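Local coordinates for plasmodesmata-located protein 5 (Arabidopsis thaliana, PDB 6GRE) that negatively regulates plasmodesmata permeability through callose deposition in salicylic-acid-triggered immune responses and is represented by its tandem DUF26 (Gnk2-homologous) extracellular region, at residues A[35-39]-A[61-65]; A[92-96]-A[106-110]; A[112-116]-A[170-174]; A[151-155]-A[177-181]; A[161-167]-A[206-212]. All coordinates share one frame; numbering follows the deposited sequence.

The five contacts sample two similar modules, each a five-stranded antiparallel sheet with strand order 1-4-5-3-2 and two helices. Contacts 1 and 2 belong to the first, with centres about 14 Å apart, and share neighbouring strands 60-66 and 103-108. In the second, contact 4 sets the start of strand 154-159 against helix 174-192 and contact 5 pairs strand 162-168 with 205-211; Arg-155 and Ala-166 link them across adjacent strands. Contact 3 lies at the junction: Leu-113 packs on Ile-63 of contact 1, Leu-172 on Cys-177 and Cys-180 of contact 4. Sugars sit beside contacts 2 and 3. A sodium ion bound by Tyr-154 of contact 4 lies about 5 Å from the Val-165 side chain of contact 5.

Contact 1 of 5, residues A[35-39]-A[61-65]; sequences FVTST and YGIYQ
Tyr-64 reaches from strand 60-66 to the end of helix 23-38, where Phe-35, Ser-38 and Thr-39 receive it in turn. Its CB lies 4.2 Å from CG of Phe-35. The first ring atoms then run along the phenylalanine, with Tyr-64 CD1 3.8 Å from Phe-35 CD1. The ring centroids are 5.8 Å apart and the planes meet at 57°, a geometry that is neither a stack nor an edge-to-face pair. Farther out, Tyr-64 CE1 is 3.6 Å from Ser-38 CB, and on the other branch CE2 is 3.8 Å from CG2 of Thr-39, whose methyl makes an off-centre CH-pi contact. At the tip, OG of Ser-38 comes in at the ring edge and donates a 2.8 Å hydrogen bond to Tyr-64 OH. That serine oxygen is anti to its own backbone N (chi1 -176°), which carries it off the helix toward the phenol. A second partner, the carbonyl of Thr-42, also holds the hydroxyl, so the buried polar tip is satisfied twice. Phe-35 passes Tyr-64 in the opposite direction, so that its CZ lies 3.2 Å from O of Ile-63, and its plane is flanked at the edge by Gly-62. Val-79 and Ile-105 add to the same core, in which helices lie across an antiparallel sheet, as is characteristic of the Gnk2-homologous (DUF26) fold.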
# COMPACT_ATOMS: atom_id res chain seq x y z
N PHE A 35 8.65 -11.16 -6.92
CA PHE A 35 7.81 -9.96 -7.03
C PHE A 35 8.25 -9.17 -8.26
O PHE A 35 7.42 -8.76 -9.10
CB PHE A 35 7.96 -9.02 -5.83
CG PHE A 35 7.36 -9.44 -4.51
CD1 PHE A 35 6.45 -10.48 -4.39
CD2 PHE A 35 7.72 -8.75 -3.36
CE1 PHE A 35 5.89 -10.79 -3.17
CE2 PHE A 35 7.18 -9.08 -2.13
CZ PHE A 35 6.28 -10.10 -2.04
N VAL A 36 9.55 -8.93 -8.37
CA VAL A 36 10.10 -8.14 -9.46
C VAL A 36 9.72 -8.78 -10.81
O VAL A 36 9.22 -8.12 -11.68
CB VAL A 36 11.62 -7.97 -9.34
CG1 VAL A 36 12.22 -7.41 -10.62
CG2 VAL A 36 12.02 -7.11 -8.15
N THR A 37 9.96 -10.09 -10.95
CA THR A 37 9.63 -10.84 -12.15
C THR A 37 8.16 -10.68 -12.55
O THR A 37 7.84 -10.52 -13.72
CB THR A 37 9.91 -12.33 -11.92
OG1 THR A 37 11.30 -12.38 -11.61
CG2 THR A 37 9.58 -13.20 -13.11
N SER A 38 7.27 -10.79 -11.55
CA SER A 38 5.83 -10.83 -11.75
C SER A 38 5.28 -9.50 -12.30
O SER A 38 4.24 -9.49 -12.95
CB SER A 38 5.16 -11.20 -10.44
OG SER A 38 3.76 -11.34 -10.59
N THR A 39 5.99 -8.39 -12.08
CA THR A 39 5.50 -7.06 -12.48
C THR A 39 5.35 -6.96 -14.01
O THR A 39 4.64 -6.09 -14.49
CB THR A 39 6.41 -5.95 -11.97
OG1 THR A 39 7.69 -6.09 -12.59
CG2 THR A 39 6.58 -5.97 -10.47
N TYR A 61 5.20 -15.61 3.06
CA TYR A 61 4.01 -15.20 2.35
C TYR A 61 4.18 -13.72 1.99
O TYR A 61 4.57 -12.94 2.83
CB TYR A 61 2.77 -15.36 3.22
CG TYR A 61 2.55 -16.76 3.74
CD1 TYR A 61 3.20 -17.19 4.89
CD2 TYR A 61 1.71 -17.65 3.09
CE1 TYR A 61 3.01 -18.47 5.38
CE2 TYR A 61 1.51 -18.94 3.58
CZ TYR A 61 2.17 -19.34 4.73
OH TYR A 61 1.99 -20.62 5.19
N GLY A 62 3.82 -13.37 0.76
CA GLY A 62 3.96 -11.98 0.41
C GLY A 62 3.07 -11.56 -0.73
O GLY A 62 2.52 -12.37 -1.49
N ILE A 63 2.98 -10.23 -0.86
CA ILE A 63 2.36 -9.60 -2.01
C ILE A 63 3.22 -8.43 -2.47
O ILE A 63 3.99 -7.85 -1.68
CB ILE A 63 0.93 -9.11 -1.69
CG1 ILE A 63 0.95 -7.94 -0.69
CG2 ILE A 63 0.04 -10.24 -1.21
CD1 ILE A 63 -0.37 -7.20 -0.55
N TYR A 64 3.01 -8.03 -3.72
CA TYR A 64 3.29 -6.65 -4.10
C TYR A 64 2.04 -6.08 -4.76
O TYR A 64 1.17 -6.80 -5.23
CB TYR A 64 4.45 -6.53 -5.08
CG TYR A 64 4.12 -7.04 -6.45
CD1 TYR A 64 4.26 -8.39 -6.73
CD2 TYR A 64 3.66 -6.21 -7.46
CE1 TYR A 64 3.94 -8.90 -7.98
CE2 TYR A 64 3.33 -6.71 -8.71
CZ TYR A 64 3.47 -8.07 -8.97
OH TYR A 64 3.17 -8.58 -10.20
N GLN A 65 1.95 -4.75 -4.77
CA GLN A 65 0.88 -4.09 -5.46
C GLN A 65 1.33 -2.73 -5.95
O GLN A 65 1.81 -1.91 -5.18
CB GLN A 65 -0.31 -3.88 -4.55
CG GLN A 65 -1.50 -3.30 -5.30
CD GLN A 65 -2.74 -3.39 -4.45
OE1 GLN A 65 -3.80 -2.84 -4.79
NE2 GLN A 65 -2.62 -4.12 -3.36

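Contact 2 of 5, residues A[92-96]-A[106-110]; sequences NSYSG and RYDNK. With NAG (2-acetamido-2-deoxy-beta-D-glucopyranose), chain C.
Tyr-107 holds CG between its backbone N and carbonyl carbon (chi1 56°), which folds the ring across the strand and over Gly-96. Asn-109 uses a similar rotation (chi1 75°) to bring its amide beneath the Tyr-94 ring. The two segments meet where the hairpin of strands 96-99 and 103-108 in the first Gnk2-homologous sheet begins to fray into loops. Gly-96 and Tyr-107 form an antiparallel hydrogen-bonded pair: Tyr-107 N gives Gly-96 O a 2.8 Å bond, and Gly-96 N returns a longer one of 3.1 Å to Tyr-107 O. Gly-96 CA sits over the tyrosine face, 3.8 Å from the ring centroid and 20° off the normal, a CH-pi contact that the bare glycine makes possible. The carbonyl oxygens of Ser-93 and Tyr-94 lie at the edge of that ring. Leu-28, Leu-31 and Val-86 of the two helices bury it further. At the end of the strand, Asp-108 OD1 accepts from the backbone N of Asn-109, and OD2 pairs with NZ of Lys-110 in a 2.9 Å salt bridge. Ser-95 OG also approaches Asp-108 OD1, but in a doubtful geometry, the distance being too short and the serine modelled twice. Asn-109 carries an N-linked glycan, and its ND2 and the sugar O5 both stand over one face of Tyr-94, near the rim. The Tyr-94 atom CE2 is 3.4 Å from the sugar O6. At the hydroxyl end of Tyr-107, one water accepts from OH at 2.6 Å; the water oxygen, donating in turn, lies 2.7 Å from Ser-93 O.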
# COMPACT_ATOMS: atom_id res chain seq x y z
N ASN A 92 16.56 -8.24 9.14
CA ASN A 92 16.25 -9.64 9.39
C ASN A 92 14.88 -9.84 10.06
O ASN A 92 14.64 -10.88 10.64
CB ASN A 92 17.39 -10.32 10.17
CG ASN A 92 17.65 -9.69 11.51
OD1 ASN A 92 17.14 -8.61 11.81
ND2 ASN A 92 18.43 -10.36 12.34
N SER A 93 13.96 -8.88 9.89
CA SER A 93 12.59 -9.03 10.38
C SER A 93 11.86 -10.13 9.62
O SER A 93 11.95 -10.20 8.41
CB SER A 93 11.83 -7.73 10.25
OG SER A 93 12.29 -6.79 11.20
N TYR A 94 11.08 -10.95 10.34
CA TYR A 94 10.20 -11.90 9.71
C TYR A 94 9.15 -11.17 8.86
O TYR A 94 8.81 -11.63 7.78
CB TYR A 94 9.44 -12.76 10.72
CG TYR A 94 10.21 -13.95 11.24
CD1 TYR A 94 10.42 -15.05 10.43
CD2 TYR A 94 10.66 -13.99 12.54
CE1 TYR A 94 11.11 -16.17 10.89
CE2 TYR A 94 11.35 -15.09 13.02
CZ TYR A 94 11.58 -16.17 12.20
OH TYR A 94 12.26 -17.26 12.69
N SER A 95 8.64 -10.04 9.37
CA SER A 95 7.58 -9.29 8.68
C SER A 95 8.12 -7.93 8.21
O SER A 95 8.76 -7.21 8.96
CB SER A 95 6.37 -9.13 9.58
OG SER A 95 6.12 -10.32 10.33
N GLY A 96 7.86 -7.59 6.94
CA GLY A 96 8.28 -6.34 6.38
C GLY A 96 7.20 -5.82 5.45
O GLY A 96 6.59 -6.58 4.69
N ARG A 106 5.00 -6.48 0.72
CA ARG A 106 4.65 -6.90 2.05
C ARG A 106 4.91 -8.40 2.17
O ARG A 106 4.52 -9.16 1.29
CB ARG A 106 3.18 -6.57 2.35
CG ARG A 106 2.74 -6.77 3.79
CD ARG A 106 1.29 -6.32 3.89
NE ARG A 106 0.78 -6.37 5.25
CZ ARG A 106 -0.22 -5.64 5.70
NH1 ARG A 106 -0.94 -4.93 4.84
NH2 ARG A 106 -0.49 -5.60 7.00
N TYR A 107 5.55 -8.78 3.28
CA TYR A 107 5.81 -10.19 3.54
C TYR A 107 5.70 -10.48 5.04
O TYR A 107 5.85 -9.62 5.86
CB TYR A 107 7.18 -10.58 2.99
CG TYR A 107 8.35 -9.77 3.50
CD1 TYR A 107 8.99 -10.09 4.69
CD2 TYR A 107 8.85 -8.72 2.76
CE1 TYR A 107 10.07 -9.35 5.13
CE2 TYR A 107 9.93 -7.98 3.19
CZ TYR A 107 10.57 -8.32 4.37
OH TYR A 107 11.65 -7.58 4.74
N ASP A 108 5.43 -11.75 5.35
CA ASP A 108 5.24 -12.18 6.69
C ASP A 108 5.43 -13.70 6.71
O ASP A 108 5.46 -14.33 5.67
CB ASP A 108 3.86 -11.76 7.20
CG ASP A 108 3.73 -11.73 8.72
OD1 ASP A 108 4.72 -12.02 9.41
OD2 ASP A 108 2.62 -11.43 9.19
N ASN A 109 5.52 -14.24 7.94
CA ASN A 109 5.74 -15.68 8.15
C ASN A 109 4.41 -16.41 8.42
O ASN A 109 4.39 -17.53 8.87
CB ASN A 109 6.77 -15.90 9.27
CG ASN A 109 6.23 -15.64 10.65
OD1 ASN A 109 5.36 -14.79 10.85
ND2 ASN A 109 6.73 -16.38 11.63
N LYS A 110 3.30 -15.74 8.13
CA LYS A 110 1.98 -16.34 8.08
C LYS A 110 1.19 -15.60 7.00
O LYS A 110 1.54 -14.47 6.65
CB LYS A 110 1.30 -16.22 9.44
CG LYS A 110 1.02 -14.79 9.89
CD LYS A 110 0.41 -14.67 11.26
CE LYS A 110 0.36 -13.23 11.74
NZ LYS A 110 1.71 -12.60 11.74
C1 NAG C . 6.34 -16.27 13.01
C2 NAG C . 5.83 -17.60 13.58
C3 NAG C . 5.45 -17.44 15.04
C4 NAG C . 6.63 -16.88 15.80
C5 NAG C . 7.21 -15.62 15.13
C6 NAG C . 8.56 -15.24 15.74
C7 NAG C . 4.74 -19.06 11.97
C8 NAG C . 3.45 -19.47 11.33
N2 NAG C . 4.67 -18.10 12.88
O3 NAG C . 5.09 -18.73 15.54
O4 NAG C . 6.22 -16.57 17.14
O5 NAG C . 7.47 -15.84 13.74
O6 NAG C . 9.50 -16.32 15.57
O7 NAG C . 5.81 -19.58 11.66
O HOH W 1 13.11 -8.48 6.68

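Contact 3 of 5, residues A[112-116]-A[170-174]; sequences FLGVQ and GDLST. With NAG (2-acetamido-2-deoxy-beta-D-glucopyranose), chain F.
Residues 112-116 make a type II beta turn from Phe-112 to Val-115, closed by the bond from Val-115 N to Phe-112 O, with a positive phi (71°) that suits glycine at the third position, Gly-114. The CA of this glycine is 4.9 Å from CA of Leu-172. The turn is gripped from outside by Asp-171. A chi1 of 62° tucks the aspartate's carboxylate back over its own backbone and presents OD2, which accepts a 2.8 Å hydrogen bond from Gly-114 N on its anti lone pair. The same oxygen forms a salt bridge with Lys-204, whose NZ also binds the carbonyls of Phe-112 and Val-115; this common cation would offset the closeness of OD2 to Phe-112 O, 3.4 Å away. OD1 is held by Ser-169. Leu-113 lies against the aspartate, its CD2 3.7 Å from Asp-171 CB. Just after the turn, Gln-116 crosses Leu-172 at about a right angle, with its OE1 3.9 Å from Leu-172 CD1 and its amide nitrogen bound to Gln-176 O. Leu-113 CB and Asp-171 CB each stand 4.0 Å from C8, the acetyl methyl of an N-acetylglucosamine. Tyr-44 and Asn-46 complete this sugar pocket, at the junction between the two Gnk2-homologous modules.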
# COMPACT_ATOMS: atom_id res chain seq x y z
N PHE A 112 -1.49 -13.32 5.35
CA PHE A 112 -2.35 -12.18 5.71
C PHE A 112 -3.39 -11.97 4.61
O PHE A 112 -4.11 -10.97 4.66
CB PHE A 112 -1.52 -10.91 5.93
CG PHE A 112 -0.54 -10.60 4.83
CD1 PHE A 112 -0.93 -9.95 3.67
CD2 PHE A 112 0.79 -10.97 4.95
CE1 PHE A 112 -0.03 -9.69 2.64
CE2 PHE A 112 1.70 -10.71 3.93
CZ PHE A 112 1.29 -10.06 2.78
N LEU A 113 -3.51 -12.87 3.62
CA LEU A 113 -4.45 -12.67 2.49
C LEU A 113 -5.89 -12.69 2.99
O LEU A 113 -6.33 -13.61 3.70
CB LEU A 113 -4.28 -13.73 1.41
CG LEU A 113 -2.93 -13.81 0.73
CD1 LEU A 113 -2.97 -14.87 -0.35
CD2 LEU A 113 -2.50 -12.47 0.12
N GLY A 114 -6.63 -11.64 2.62
CA GLY A 114 -8.02 -11.52 2.97
C GLY A 114 -8.29 -11.24 4.43
O GLY A 114 -9.43 -11.30 4.89
N VAL A 115 -7.23 -10.88 5.19
CA VAL A 115 -7.39 -10.47 6.57
C VAL A 115 -7.57 -8.95 6.60
O VAL A 115 -6.65 -8.20 6.25
CB VAL A 115 -6.21 -10.92 7.44
CG1 VAL A 115 -6.39 -10.49 8.89
CG2 VAL A 115 -6.02 -12.43 7.34
N GLN A 116 -8.73 -8.51 7.03
CA GLN A 116 -9.01 -7.08 7.16
C GLN A 116 -8.07 -6.47 8.20
O GLN A 116 -7.76 -7.10 9.23
CB GLN A 116 -10.47 -6.83 7.57
CG GLN A 116 -10.87 -5.38 7.71
CD GLN A 116 -10.66 -4.58 6.45
OE1 GLN A 116 -9.55 -4.16 6.13
NE2 GLN A 116 -11.75 -4.32 5.75
N GLY A 170 -4.69 -5.69 -2.63
CA GLY A 170 -5.35 -6.51 -3.66
C GLY A 170 -5.96 -7.77 -3.11
O GLY A 170 -6.75 -8.40 -3.82
N ASP A 171 -5.62 -8.15 -1.88
CA ASP A 171 -6.14 -9.38 -1.27
C ASP A 171 -7.50 -9.17 -0.61
O ASP A 171 -8.14 -10.17 -0.24
CB ASP A 171 -5.17 -9.92 -0.23
CG ASP A 171 -4.97 -8.95 0.91
OD1 ASP A 171 -4.45 -7.83 0.61
OD2 ASP A 171 -5.40 -9.25 2.03
N LEU A 172 -7.95 -7.92 -0.44
CA LEU A 172 -9.21 -7.64 0.22
C LEU A 172 -10.36 -7.95 -0.75
O LEU A 172 -10.25 -7.69 -1.93
CB LEU A 172 -9.34 -6.18 0.65
CG LEU A 172 -8.38 -5.70 1.74
CD1 LEU A 172 -8.83 -4.33 2.25
CD2 LEU A 172 -8.30 -6.69 2.87
N SER A 173 -11.47 -8.41 -0.17
CA SER A 173 -12.70 -8.57 -0.93
C SER A 173 -13.28 -7.20 -1.27
O SER A 173 -12.88 -6.18 -0.72
CB SER A 173 -13.71 -9.36 -0.18
OG SER A 173 -14.20 -8.61 0.92
N THR A 174 -14.28 -7.19 -2.14
CA THR A 174 -14.97 -5.95 -2.46
C THR A 174 -15.48 -5.25 -1.20
O THR A 174 -15.28 -4.03 -1.01
CB THR A 174 -16.14 -6.18 -3.43
OG1 THR A 174 -15.57 -6.83 -4.55
CG2 THR A 174 -16.80 -4.89 -3.86
C1 NAG F . -3.28 -15.72 -4.53
C2 NAG F . -4.73 -15.36 -4.84
C3 NAG F . -5.51 -16.56 -5.40
C4 NAG F . -4.69 -17.39 -6.39
C5 NAG F . -3.27 -17.68 -5.86
C6 NAG F . -2.40 -18.51 -6.81
C7 NAG F . -5.41 -13.56 -3.24
C8 NAG F . -6.26 -13.30 -2.03
N2 NAG F . -5.41 -14.85 -3.65
O3 NAG F . -6.67 -16.05 -6.05
O4 NAG F . -5.37 -18.63 -6.65
O5 NAG F . -2.64 -16.42 -5.60
O6 NAG F . -1.77 -17.64 -7.77
O7 NAG F . -4.76 -12.65 -3.80

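Contact 4 of 5, residues A[151-155]-A[177-181]; sequences DGSYR and CQDCL. With NA (sodium ion), chain K.
Arg-155 and Leu-181 approach from opposite directions, so that the leucine methyl CD1 comes down over the centre of one guanidinium face, 3.5 Å above its plane. Backbone N of Asp-151 lies over the opposite face, near its rim. The polar partners keep to the perimeter of the group. Gln-178 crosses the arginine at about a right angle, yet its bend at chi2 (65°) turns the amide almost into the guanidinium plane, the two being 16° apart. OE1 is thereby held end-on by two nitrogens: NH2 at 2.8 Å and NH1 at 2.9 Å from Gln-178 OE1. Arg-155 also grips, side-on, the carbonyl of Gly-152 in the loop before its strand: NE reaches Gly-152 O at 2.8 Å with a nearly straight N-H (166°), and NH2 joins it in a longer bond. NH1 also bonds to Leu-147 O, so bonds to all three nitrogens fix the rotation of the buried group. Cys-177 belongs to the C-X8-C-X2-C signature of DUF26 domains, with its disulfide to Cys-168 joining helix 174-192 to strand 162-168, while Cys-180 pairs with Cys-205. The sulfur of Cys-177 is set against the loop preceding strand 154-159, its SG 3.7 Å from Gly-152 O and 3.9 Å from Ser-153 CA. Tyr-154, the first residue of the strand, starts its side chain away from the helix. Its OH binds a sodium ion at 2.6 Å, with the metal in the plane of the ring, and Asp-69 of the first Gnk2-homologous region is the other protein ligand.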
# COMPACT_ATOMS: atom_id res chain seq x y z
N ASP A 151 -15.42 2.63 -7.49
CA ASP A 151 -15.57 1.18 -7.47
C ASP A 151 -14.20 0.51 -7.58
O ASP A 151 -13.25 1.06 -8.15
CB ASP A 151 -16.57 0.73 -8.54
CG ASP A 151 -18.01 0.96 -8.09
OD1 ASP A 151 -18.18 1.71 -7.10
OD2 ASP A 151 -18.94 0.37 -8.71
N GLY A 152 -14.13 -0.68 -6.97
CA GLY A 152 -12.98 -1.55 -7.01
C GLY A 152 -11.84 -1.08 -6.13
O GLY A 152 -12.03 -0.21 -5.24
N SER A 153 -10.67 -1.66 -6.35
CA SER A 153 -9.60 -1.57 -5.39
C SER A 153 -8.66 -0.40 -5.65
O SER A 153 -7.79 -0.13 -4.85
CB SER A 153 -8.85 -2.86 -5.33
OG SER A 153 -9.74 -3.87 -4.84
N TYR A 154 -8.79 0.24 -6.82
CA TYR A 154 -7.98 1.42 -7.15
C TYR A 154 -8.91 2.49 -7.69
O TYR A 154 -9.67 2.26 -8.64
CB TYR A 154 -6.92 1.13 -8.22
CG TYR A 154 -6.06 2.33 -8.51
CD1 TYR A 154 -5.20 2.82 -7.54
CD2 TYR A 154 -6.15 3.01 -9.71
CE1 TYR A 154 -4.44 3.94 -7.77
CE2 TYR A 154 -5.35 4.10 -9.97
CZ TYR A 154 -4.52 4.60 -8.99
OH TYR A 154 -3.68 5.67 -9.18
N ARG A 155 -8.94 3.65 -7.04
CA ARG A 155 -9.92 4.66 -7.36
C ARG A 155 -9.22 6.01 -7.46
O ARG A 155 -8.37 6.33 -6.66
CB ARG A 155 -10.97 4.77 -6.26
CG ARG A 155 -11.67 3.45 -5.99
CD ARG A 155 -12.55 3.58 -4.80
NE ARG A 155 -13.01 2.27 -4.39
CZ ARG A 155 -13.97 2.08 -3.51
NH1 ARG A 155 -14.49 3.11 -2.88
NH2 ARG A 155 -14.34 0.83 -3.22
N CYS A 177 -12.64 -4.05 1.11
CA CYS A 177 -12.04 -2.87 0.49
C CYS A 177 -12.88 -1.62 0.78
O CYS A 177 -12.36 -0.61 1.25
CB CYS A 177 -11.88 -3.07 -1.00
SG CYS A 177 -11.24 -1.60 -1.85
N GLN A 178 -14.19 -1.70 0.53
CA GLN A 178 -15.03 -0.57 0.79
C GLN A 178 -15.02 -0.17 2.27
O GLN A 178 -15.07 1.02 2.61
CB GLN A 178 -16.46 -0.81 0.27
CG GLN A 178 -17.35 0.37 0.53
CD GLN A 178 -16.94 1.61 -0.24
OE1 GLN A 178 -16.31 1.50 -1.29
NE2 GLN A 178 -17.41 2.77 0.19
N ASP A 179 -15.00 -1.16 3.18
CA ASP A 179 -14.98 -0.90 4.60
C ASP A 179 -13.68 -0.17 4.96
O ASP A 179 -13.72 0.83 5.69
CB ASP A 179 -15.13 -2.21 5.38
CG ASP A 179 -15.26 -2.04 6.88
OD1 ASP A 179 -15.71 -0.98 7.32
OD2 ASP A 179 -14.91 -3.00 7.59
N CYS A 180 -12.54 -0.69 4.46
CA CYS A 180 -11.25 -0.05 4.76
C CYS A 180 -11.27 1.40 4.23
O CYS A 180 -10.89 2.34 4.92
CB CYS A 180 -10.14 -0.90 4.17
SG CYS A 180 -8.51 -0.42 4.79
N LEU A 181 -11.64 1.55 2.96
CA LEU A 181 -11.63 2.89 2.33
C LEU A 181 -12.62 3.86 2.98
O LEU A 181 -12.32 5.05 3.10
CB LEU A 181 -11.90 2.79 0.84
CG LEU A 181 -10.74 2.23 0.04
CD1 LEU A 181 -11.09 2.18 -1.44
CD2 LEU A 181 -9.47 3.02 0.29
NA NA K . -3.74 7.30 -11.26

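Contact 5 of 5, residues A[161-167]-A[206-212]; sequences NVQGVAQ and YARFSVG
Asn-161 O is gripped by two donors, Gly-212 N at 3.0 Å and a water at 2.9 Å. The amide approaches from above the carbonyl plane, 39° out of it, and the same water donates to Gly-212 O and accepts from Ser-210 OG, tying the segment ends together. From here strands 162-167 and 206-211 run antiparallel (167° between their directions) as adjacent members of the five-stranded sheet of the second Gnk2-homologous module. Paired bonds link Gln-163 with Ser-210, Val-165 with Arg-208 and Gln-167 with Tyr-206; the pair in the middle is typical, with Arg-208 N 2.8 Å from Val-165 O. Non-hydrogen-bonded pairs lie between them, where CA-H groups face carbonyl oxygens, as at Ala-166 CA, 3.2 Å from Tyr-206 O. One face carries Val-162, Ala-166, Ala-207, Phe-209 and Val-211 and is covered by helices 134-149 and 174-192. There Val-162 CG1 meets the edge of the Phe-209 ring, while its CG2 lies beside Val-211 CG1 with both valines pointing the same way. On that side Phe-209 CB is 4.1 Å from Gly-164 CA. The other face bears Gln-163, Val-165, Gln-167, Tyr-206, Arg-208 and Ser-210. A chi1 of 70° swings the Tyr-206 ring across the neighbouring strand, beneath Gln-167 CB in a CH-pi contact, 4.2 Å from the centroid. Val-165 CG1 flanks the same ring. Arg-208 is bound through its terminal nitrogens to Glu-101 O and Tyr-201 OH, and the Tyr-206 hydroxyl oxygen lies over one guanidinium face, 3.2 Å above the plane and toward its rim.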
# COMPACT_ATOMS: atom_id res chain seq x y z
N ASN A 161 -7.35 21.42 -10.18
CA ASN A 161 -6.02 21.07 -9.79
C ASN A 161 -6.02 20.15 -8.56
O ASN A 161 -4.98 19.93 -7.98
CB ASN A 161 -5.21 22.34 -9.51
CG ASN A 161 -5.69 23.13 -8.30
OD1 ASN A 161 -6.74 22.88 -7.71
ND2 ASN A 161 -4.91 24.15 -7.93
N VAL A 162 -7.19 19.65 -8.17
CA VAL A 162 -7.31 18.78 -7.00
C VAL A 162 -7.37 17.34 -7.50
O VAL A 162 -8.18 17.00 -8.39
CB VAL A 162 -8.55 19.10 -6.16
CG1 VAL A 162 -8.66 18.19 -4.94
CG2 VAL A 162 -8.58 20.56 -5.77
N GLN A 163 -6.54 16.49 -6.92
CA GLN A 163 -6.47 15.09 -7.36
C GLN A 163 -6.58 14.20 -6.12
O GLN A 163 -5.88 14.47 -5.15
CB GLN A 163 -5.17 14.82 -8.11
CG GLN A 163 -5.12 15.45 -9.50
CD GLN A 163 -3.70 15.52 -10.01
OE1 GLN A 163 -3.05 14.50 -10.23
NE2 GLN A 163 -3.20 16.73 -10.17
N GLY A 164 -7.32 13.11 -6.21
CA GLY A 164 -7.40 12.11 -5.15
C GLY A 164 -7.13 10.73 -5.68
O GLY A 164 -7.42 10.41 -6.84
N VAL A 165 -6.55 9.90 -4.82
CA VAL A 165 -6.26 8.52 -5.12
C VAL A 165 -6.61 7.70 -3.89
O VAL A 165 -6.26 8.06 -2.75
CB VAL A 165 -4.79 8.30 -5.50
CG1 VAL A 165 -4.45 6.83 -5.80
CG2 VAL A 165 -4.37 9.18 -6.66
N ALA A 166 -7.21 6.54 -4.11
CA ALA A 166 -7.45 5.58 -2.99
C ALA A 166 -7.15 4.19 -3.50
O ALA A 166 -7.43 3.86 -4.65
CB ALA A 166 -8.83 5.64 -2.46
N GLN A 167 -6.55 3.35 -2.67
CA GLN A 167 -6.24 1.98 -3.13
C GLN A 167 -6.35 1.04 -1.93
O GLN A 167 -5.92 1.39 -0.80
CB GLN A 167 -4.84 1.81 -3.75
CG GLN A 167 -4.64 0.45 -4.46
CD GLN A 167 -3.56 0.29 -5.55
OE1 GLN A 167 -3.69 -0.42 -6.60
NE2 GLN A 167 -2.42 0.86 -5.26
N TYR A 206 -5.32 2.84 1.57
CA TYR A 206 -4.95 4.23 1.76
C TYR A 206 -5.85 5.15 0.94
O TYR A 206 -6.45 4.73 -0.05
CB TYR A 206 -3.49 4.52 1.43
CG TYR A 206 -3.08 4.45 -0.02
CD1 TYR A 206 -3.38 5.48 -0.89
CD2 TYR A 206 -2.35 3.39 -0.53
CE1 TYR A 206 -2.99 5.47 -2.21
CE2 TYR A 206 -1.92 3.37 -1.85
CZ TYR A 206 -2.23 4.43 -2.69
OH TYR A 206 -1.87 4.39 -4.00
N ALA A 207 -5.92 6.41 1.36
CA ALA A 207 -6.59 7.43 0.59
C ALA A 207 -5.75 8.70 0.70
O ALA A 207 -5.26 9.01 1.80
CB ALA A 207 -7.99 7.66 1.09
N ARG A 208 -5.59 9.44 -0.39
CA ARG A 208 -4.78 10.63 -0.35
C ARG A 208 -5.28 11.64 -1.38
O ARG A 208 -5.96 11.27 -2.36
CB ARG A 208 -3.30 10.28 -0.61
CG ARG A 208 -2.99 9.64 -1.94
CD ARG A 208 -1.54 9.15 -2.01
NE ARG A 208 -1.21 8.63 -3.33
CZ ARG A 208 -0.38 7.63 -3.59
NH1 ARG A 208 0.22 6.95 -2.62
NH2 ARG A 208 -0.12 7.32 -4.86
N PHE A 209 -4.95 12.90 -1.17
CA PHE A 209 -5.30 13.91 -2.13
C PHE A 209 -4.23 15.00 -2.14
O PHE A 209 -3.47 15.19 -1.19
CB PHE A 209 -6.70 14.50 -1.93
CG PHE A 209 -6.81 15.58 -0.89
CD1 PHE A 209 -6.74 15.26 0.44
CD2 PHE A 209 -7.08 16.90 -1.23
CE1 PHE A 209 -6.83 16.24 1.41
CE2 PHE A 209 -7.22 17.88 -0.27
CZ PHE A 209 -7.11 17.54 1.06
N SER A 210 -4.21 15.73 -3.25
CA SER A 210 -3.26 16.83 -3.42
C SER A 210 -4.00 18.01 -4.04
O SER A 210 -4.95 17.82 -4.78
CB SER A 210 -2.08 16.41 -4.26
OG SER A 210 -2.51 15.91 -5.53
N VAL A 211 -3.58 19.23 -3.71
CA VAL A 211 -4.16 20.44 -4.27
C VAL A 211 -3.00 21.20 -4.90
O VAL A 211 -2.10 21.61 -4.18
CB VAL A 211 -4.87 21.32 -3.22
CG1 VAL A 211 -5.45 22.58 -3.86
CG2 VAL A 211 -5.93 20.56 -2.45
N GLY A 212 -3.05 21.41 -6.21
CA GLY A 212 -1.93 22.04 -6.91
C GLY A 212 -0.73 21.12 -7.00
O GLY A 212 -0.85 19.90 -6.82
O HOH W 2 -2.93 18.06 -7.31